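Local coordinates for geranyltranstransferase (Roseobacter denitrificans, PDB 4LLS), which probably condenses isopentenyl diphosphate with allylic diphosphates to make farnesyl or geranylgeranyl diphosphate, using divalent metal ions, at residues A[221-224]-A[225-228]; A[205-208]-A[209-213]. One frame throughout, in Å; residues are numbered along the deposited sequence. Where two conformers were deposited one is given.

Contact 1 of 2, residues A[221-224]-A[225-228]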
ATOM      1  N   ALA A 221       0.184  -1.572 -26.321  1.00 19.88           N
ATOM      2  CA  ALA A 221      -0.977  -2.312 -26.763  1.00 18.06           C
ATOM      3  C   ALA A 221      -0.721  -3.821 -26.952  1.00 17.34           C
ATOM      4  O   ALA A 221      -1.497  -4.660 -26.454  1.00 17.39           O
ATOM      5  CB  ALA A 221      -1.533  -1.730 -28.062  1.00 23.32           C
ATOM      6  N   ALA A 222       0.391  -4.179 -27.580  1.00 16.37           N
ATOM      7  CA  ALA A 222       0.701  -5.570 -27.848  1.00 15.26           C
ATOM      8  C   ALA A 222       0.959  -6.306 -26.536  1.00 14.71           C
ATOM      9  O   ALA A 222       0.460  -7.414 -26.340  1.00 15.27           O
ATOM     10  CB  ALA A 222       1.916  -5.686 -28.771  1.00 16.66           C
ATOM     11  N   LEU A 223       1.704  -5.682 -25.637  1.00 14.72           N
ATOM     12  CA  LEU A 223       2.003  -6.341 -24.372  1.00 12.89           C
ATOM     13  C   LEU A 223       0.783  -6.410 -23.461  1.00 14.73           C
ATOM     14  O   LEU A 223       0.639  -7.362 -22.686  1.00 14.34           O
ATOM     15  CB  LEU A 223       3.164  -5.714 -23.654  1.00 14.13           C
ATOM     16  CG  LEU A 223       4.524  -5.993 -24.335  1.00 14.62           C
ATOM     17  CD1 LEU A 223       5.593  -5.074 -23.789  1.00 14.86           C
ATOM     18  CD2 LEU A 223       4.888  -7.429 -24.120  1.00 15.47           C
ATOM     19  N   LYS A 224      -0.106  -5.438 -23.582  1.00 15.29           N
ATOM     20  CA  LYS A 224      -1.369  -5.507 -22.857  1.00 16.33           C
ATOM     21  C   LYS A 224      -2.201  -6.717 -23.334  1.00 15.58           C
ATOM     22  O   LYS A 224      -2.754  -7.452 -22.519  1.00 16.34           O
ATOM     23  CB  LYS A 224      -2.126  -4.194 -22.980  1.00 19.28           C
ATOM     24  CG  LYS A 224      -3.392  -4.155 -22.139  1.00 21.73           C
ATOM     25  CD  LYS A 224      -4.099  -2.807 -22.277  1.00 30.08           C
ATOM     26  CE  LYS A 224      -5.305  -2.728 -21.351  1.00 38.51           C
ATOM     27  NZ  LYS A 224      -5.708  -1.315 -21.112  1.00 46.15           N
ATOM     28  N   ARG A 225      -2.300  -6.909 -24.646  0.50 15.88           N
ATOM     29  CA  ARG A 225      -3.030  -8.060 -25.193  0.50 16.33           C
ATOM     30  C   ARG A 225      -2.388  -9.374 -24.783  0.50 14.32           C
ATOM     31  O   ARG A 225      -3.071 -10.324 -24.387  0.50 16.06           O
ATOM     32  CB  ARG A 225      -3.130  -8.008 -26.706  0.50 18.17           C
ATOM     33  CG  ARG A 225      -4.372  -7.315 -27.225  0.50 24.01           C
ATOM     34  CD  ARG A 225      -4.496  -7.505 -28.726  0.50 23.92           C
ATOM     35  NE  ARG A 225      -3.383  -6.898 -29.443  0.50 27.84           N
ATOM     36  CZ  ARG A 225      -3.259  -5.592 -29.646  0.50 29.21           C
ATOM     37  NH1 ARG A 225      -4.207  -4.762 -29.215  0.50 32.20           N
ATOM     38  NH2 ARG A 225      -2.201  -5.116 -30.285  0.50 32.09           N
ATOM     39  N   TYR A 226      -1.068  -9.434 -24.910  1.00 13.76           N
ATOM     40  CA  TYR A 226      -0.313 -10.586 -24.421  1.00 13.36           C
ATOM     41  C   TYR A 226      -0.698 -10.927 -22.995  1.00 13.65           C
ATOM     42  O   TYR A 226      -0.963 -12.075 -22.648  1.00 14.74           O
ATOM     43  CB  TYR A 226       1.188 -10.323 -24.545  1.00 12.92           C
ATOM     44  CG  TYR A 226       2.103 -11.281 -23.829  1.00 12.21           C
ATOM     45  CD1 TYR A 226       2.378 -12.531 -24.349  1.00 12.38           C
ATOM     46  CD2 TYR A 226       2.713 -10.905 -22.629  1.00 12.79           C
ATOM     47  CE1 TYR A 226       3.283 -13.377 -23.751  1.00 11.97           C
ATOM     48  CE2 TYR A 226       3.597 -11.757 -21.994  1.00 13.42           C
ATOM     49  CZ  TYR A 226       3.866 -13.007 -22.556  1.00 13.31           C
ATOM     50  OH  TYR A 226       4.793 -13.824 -21.916  1.00 13.21           O
ATOM     51  N   ALA A 227      -0.679  -9.920 -22.142  1.00 12.37           N
ATOM     52  CA  ALA A 227      -0.900 -10.124 -20.751  1.00 12.37           C
ATOM     53  C   ALA A 227      -2.332 -10.526 -20.433  1.00 15.71           C
ATOM     54  O   ALA A 227      -2.554 -11.254 -19.467  1.00 15.34           O
ATOM     55  CB  ALA A 227      -0.554  -8.880 -19.970  1.00 13.36           C
ATOM     56  N   GLN A 228      -3.290 -10.064 -21.224  1.00 14.80           N
ATOM     57  CA  GLN A 228      -4.703 -10.477 -21.018  1.00 15.70           C
ATOM     58  C   GLN A 228      -4.837 -11.996 -21.186  1.00 16.03           C
ATOM     59  O   GLN A 228      -5.308 -12.712 -20.281  1.00 16.56           O
ATOM     60  CB  GLN A 228      -5.627  -9.728 -21.981  1.00 19.79           C
ATOM     61  CG  GLN A 228      -5.779  -8.259 -21.615  1.00 26.56           C
ATOM     62  CD  GLN A 228      -6.441  -7.390 -22.685  1.00 37.36           C
ATOM     63  OE1 GLN A 228      -6.442  -7.724 -23.870  1.00 46.55           O
ATOM     64  NE2 GLN A 228      -6.949  -6.226 -22.266  1.00 44.09           N
TER
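A bend at chi3 (-63°) folds the R225 side chain back along its own helix, so that one face of the guanidinium comes over A221 O. That oxygen sits over the centre of the face, 3.7 Å above the plane of the R225 guanidinium, while the tip of the group reaches on to A221 CB, 4.1 Å from R225 NH2. R225 has a second conformer, so this placement is not the sole one. On the buried side, Y226 has CG anti to its backbone N (chi1 168°), which stands the ring next to L223. L223 O lies near the ring plane, at the edge, 4.1 Å from Y226 CD2, and the leucine branch follows with L223 CD2 4.4 Å from Y226 CD2. The phenol end reaches further, to a hydrogen bond between Y226 OH and L299 O, and the side chain also touches A285 and S288 of helix 271-288. At the exposed edge, K224 and Q228 cross at a slant, with K224 CE 4.0 Å from Q228 NE2; this is the methylene stem of the lysine meeting an amide, one turn on. Along the backbone, the N-H groups of R225 to Q228 each bond the carbonyl four residues back, and the straightest, Y226 N to A222 O, measures 2.9 Å at 172°. Such i to i+4 bonding, with polar chains on one side and L223, Y226 and A227 on the other, marks an amphipathic alpha-helix, here the opening turns of helix 221-244 in the mainly helical polyprenyl synthetase fold.

Contact 2 of 2, residues A[205-208]-A[209-213]; sequences IGWS and AQAGA
G206 O takes two N-H groups from Q210: the backbone N at 3.0 Å and 151°, and the side-chain NE2 in a weak bond at 3.3 Å. The glutamine can return to its own helix because chi1 of -70° sets CG beside the backbone N, and Q210 CG passes 3.3 Å from G206 O on the way. Its other amide atom, OE1, makes a weak bond to T220 OG1, so the amide has a partner at each end. With an alanine here, G206 O would probably be left with the backbone N-H of this pair alone, and T220 OG1 would lose its weak partner. A209 N bonds I205 O at 3.0 Å, a regular alpha-helical step, whereas A211 N makes a weak bond to S208 O, three residues back. These turns belong to helix 190-215 of the polyprenyl synthetase bundle, and the side chain of I205 lies about 6 Å from the bound isopentenyl diphosphate. S208 OG bonds L204 O, a turn earlier on the same helix. Further out, the indole of W207 meets A211 obliquely, CZ3 to CB 4.3 Å, while its NE1 bonds S161 OG and L158 O; S87 and I91 of helix 81-102 touch the W207 side chain.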
ATOM      1  N   ILE A 205      -0.532  -8.862 -13.479  1.00 10.82           N
ATOM      2  CA  ILE A 205       0.226  -9.500 -14.595  1.00 11.92           C
ATOM      3  C   ILE A 205       0.250  -8.524 -15.768  1.00 12.32           C
ATOM      4  O   ILE A 205       1.283  -8.360 -16.444  1.00 12.04           O
ATOM      5  CB  ILE A 205      -0.395 -10.881 -14.953  1.00 13.18           C
ATOM      6  CG1 ILE A 205      -0.028 -11.872 -13.884  1.00 14.58           C
ATOM      7  CG2 ILE A 205       0.110 -11.338 -16.315  1.00 13.39           C
ATOM      8  CD1 ILE A 205      -0.744 -13.197 -13.957  1.00 14.96           C
ATOM      9  N   GLY A 206      -0.831  -7.818 -15.983  1.00 11.07           N
ATOM     10  CA  GLY A 206      -0.881  -6.758 -16.995  1.00 12.12           C
ATOM     11  C   GLY A 206       0.094  -5.632 -16.736  1.00 11.49           C
ATOM     12  O   GLY A 206       0.778  -5.153 -17.652  1.00 12.51           O
ATOM     13  N   TRP A 207       0.204  -5.191 -15.494  1.00 11.73           N
ATOM     14  CA  TRP A 207       1.163  -4.151 -15.138  1.00 11.54           C
ATOM     15  C   TRP A 207       2.569  -4.646 -15.414  1.00 10.99           C
ATOM     16  O   TRP A 207       3.389  -3.931 -15.971  1.00 11.76           O
ATOM     17  CB  TRP A 207       1.000  -3.745 -13.678  1.00 11.43           C
ATOM     18  CG  TRP A 207       1.801  -2.523 -13.291  1.00 10.13           C
ATOM     19  CD1 TRP A 207       1.397  -1.214 -13.425  1.00 11.09           C
ATOM     20  CD2 TRP A 207       3.186  -2.464 -12.900  1.00  9.78           C
ATOM     21  NE1 TRP A 207       2.394  -0.368 -13.030  1.00 11.17           N
ATOM     22  CE2 TRP A 207       3.515  -1.088 -12.762  1.00 10.08           C
ATOM     23  CE3 TRP A 207       4.183  -3.408 -12.701  1.00 10.20           C
ATOM     24  CZ2 TRP A 207       4.760  -0.672 -12.313  1.00 10.05           C
ATOM     25  CZ3 TRP A 207       5.429  -2.997 -12.280  1.00 10.40           C
ATOM     26  CH2 TRP A 207       5.713  -1.636 -12.089  1.00 11.06           C
ATOM     27  N   SER A 208       2.853  -5.883 -15.042  1.00 11.24           N
ATOM     28  CA  SER A 208       4.184  -6.440 -15.205  1.00 11.36           C
ATOM     29  C   SER A 208       4.600  -6.511 -16.667  1.00 11.71           C
ATOM     30  O   SER A 208       5.739  -6.155 -17.020  1.00 12.34           O
ATOM     31  CB  SER A 208       4.233  -7.836 -14.616  1.00 11.75           C
ATOM     32  OG  SER A 208       3.911  -7.855 -13.242  1.00 13.26           O
ATOM     33  N   ALA A 209       3.696  -6.971 -17.519  1.00 10.57           N
ATOM     34  CA  ALA A 209       4.039  -7.112 -18.941  1.00 12.83           C
ATOM     35  C   ALA A 209       4.126  -5.769 -19.636  1.00 12.86           C
ATOM     36  O   ALA A 209       4.955  -5.605 -20.552  1.00 16.31           O
ATOM     37  CB  ALA A 209       3.080  -8.011 -19.642  1.00 12.96           C
ATOM     38  N   GLN A 210       3.349  -4.796 -19.205  1.00 11.48           N
ATOM     39  CA  GLN A 210       3.391  -3.494 -19.837  1.00 12.85           C
ATOM     40  C   GLN A 210       4.589  -2.706 -19.360  1.00 13.42           C
ATOM     41  O   GLN A 210       4.910  -1.690 -19.975  1.00 12.19           O
ATOM     42  CB  GLN A 210       2.112  -2.704 -19.584  1.00 12.24           C
ATOM     43  CG  GLN A 210       0.933  -3.287 -20.322  1.00 14.76           C
ATOM     44  CD  GLN A 210      -0.327  -2.475 -20.140  1.00 19.75           C
ATOM     45  OE1 GLN A 210      -0.510  -1.416 -20.749  1.00 22.31           O
ATOM     46  NE2 GLN A 210      -1.132  -2.888 -19.200  1.00 18.84           N
ATOM     47  N   ALA A 211       5.210  -3.099 -18.247  1.00 12.10           N
ATOM     48  CA  ALA A 211       6.266  -2.301 -17.635  1.00 12.73           C
ATOM     49  C   ALA A 211       7.413  -1.978 -18.576  1.00 14.03           C
ATOM     50  O   ALA A 211       7.882  -0.858 -18.605  1.00 13.06           O
ATOM     51  CB  ALA A 211       6.801  -2.959 -16.374  1.00 12.81           C
ATOM     52  N   GLY A 212       7.858  -2.951 -19.357  1.00 13.33           N
ATOM     53  CA  GLY A 212       9.002  -2.691 -20.238  1.00 13.99           C
ATOM     54  C   GLY A 212       8.683  -1.626 -21.259  1.00 14.81           C
ATOM     55  O   GLY A 212       9.538  -0.775 -21.569  1.00 14.66           O
ATOM     56  N   ALA A 213       7.465  -1.643 -21.793  1.00 14.20           N
ATOM     57  CA  ALA A 213       7.066  -0.632 -22.734  1.00 13.36           C
ATOM     58  C   ALA A 213       6.949   0.712 -22.019  1.00 15.72           C
ATOM     59  O   ALA A 213       7.405   1.740 -22.553  1.00 15.71           O
ATOM     60  CB  ALA A 213       5.774  -1.020 -23.420  1.00 15.17           C
TER

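In the fold
Contact 2 comes first along the chain, on helix 190-215; contact 1 follows on helix 221-244, the next helix in sequence. Their centres are 8 Å apart, on the same side of the chain's centre, and the two meet directly. Small residues at the interface probably let the helices come close: A227 CB lies 3.7 Å from G206 CA and 3.8 Å from A209 CB, while L223 CD1 approaches A209 O and K224 CB touches the Q210 amide. Contact 2 is the more deeply buried and nearer the bound ligands; contact 1 lies further from the centre. The pair thus joins two successive helices of the bundle, one of which carries D238 in the active site further along.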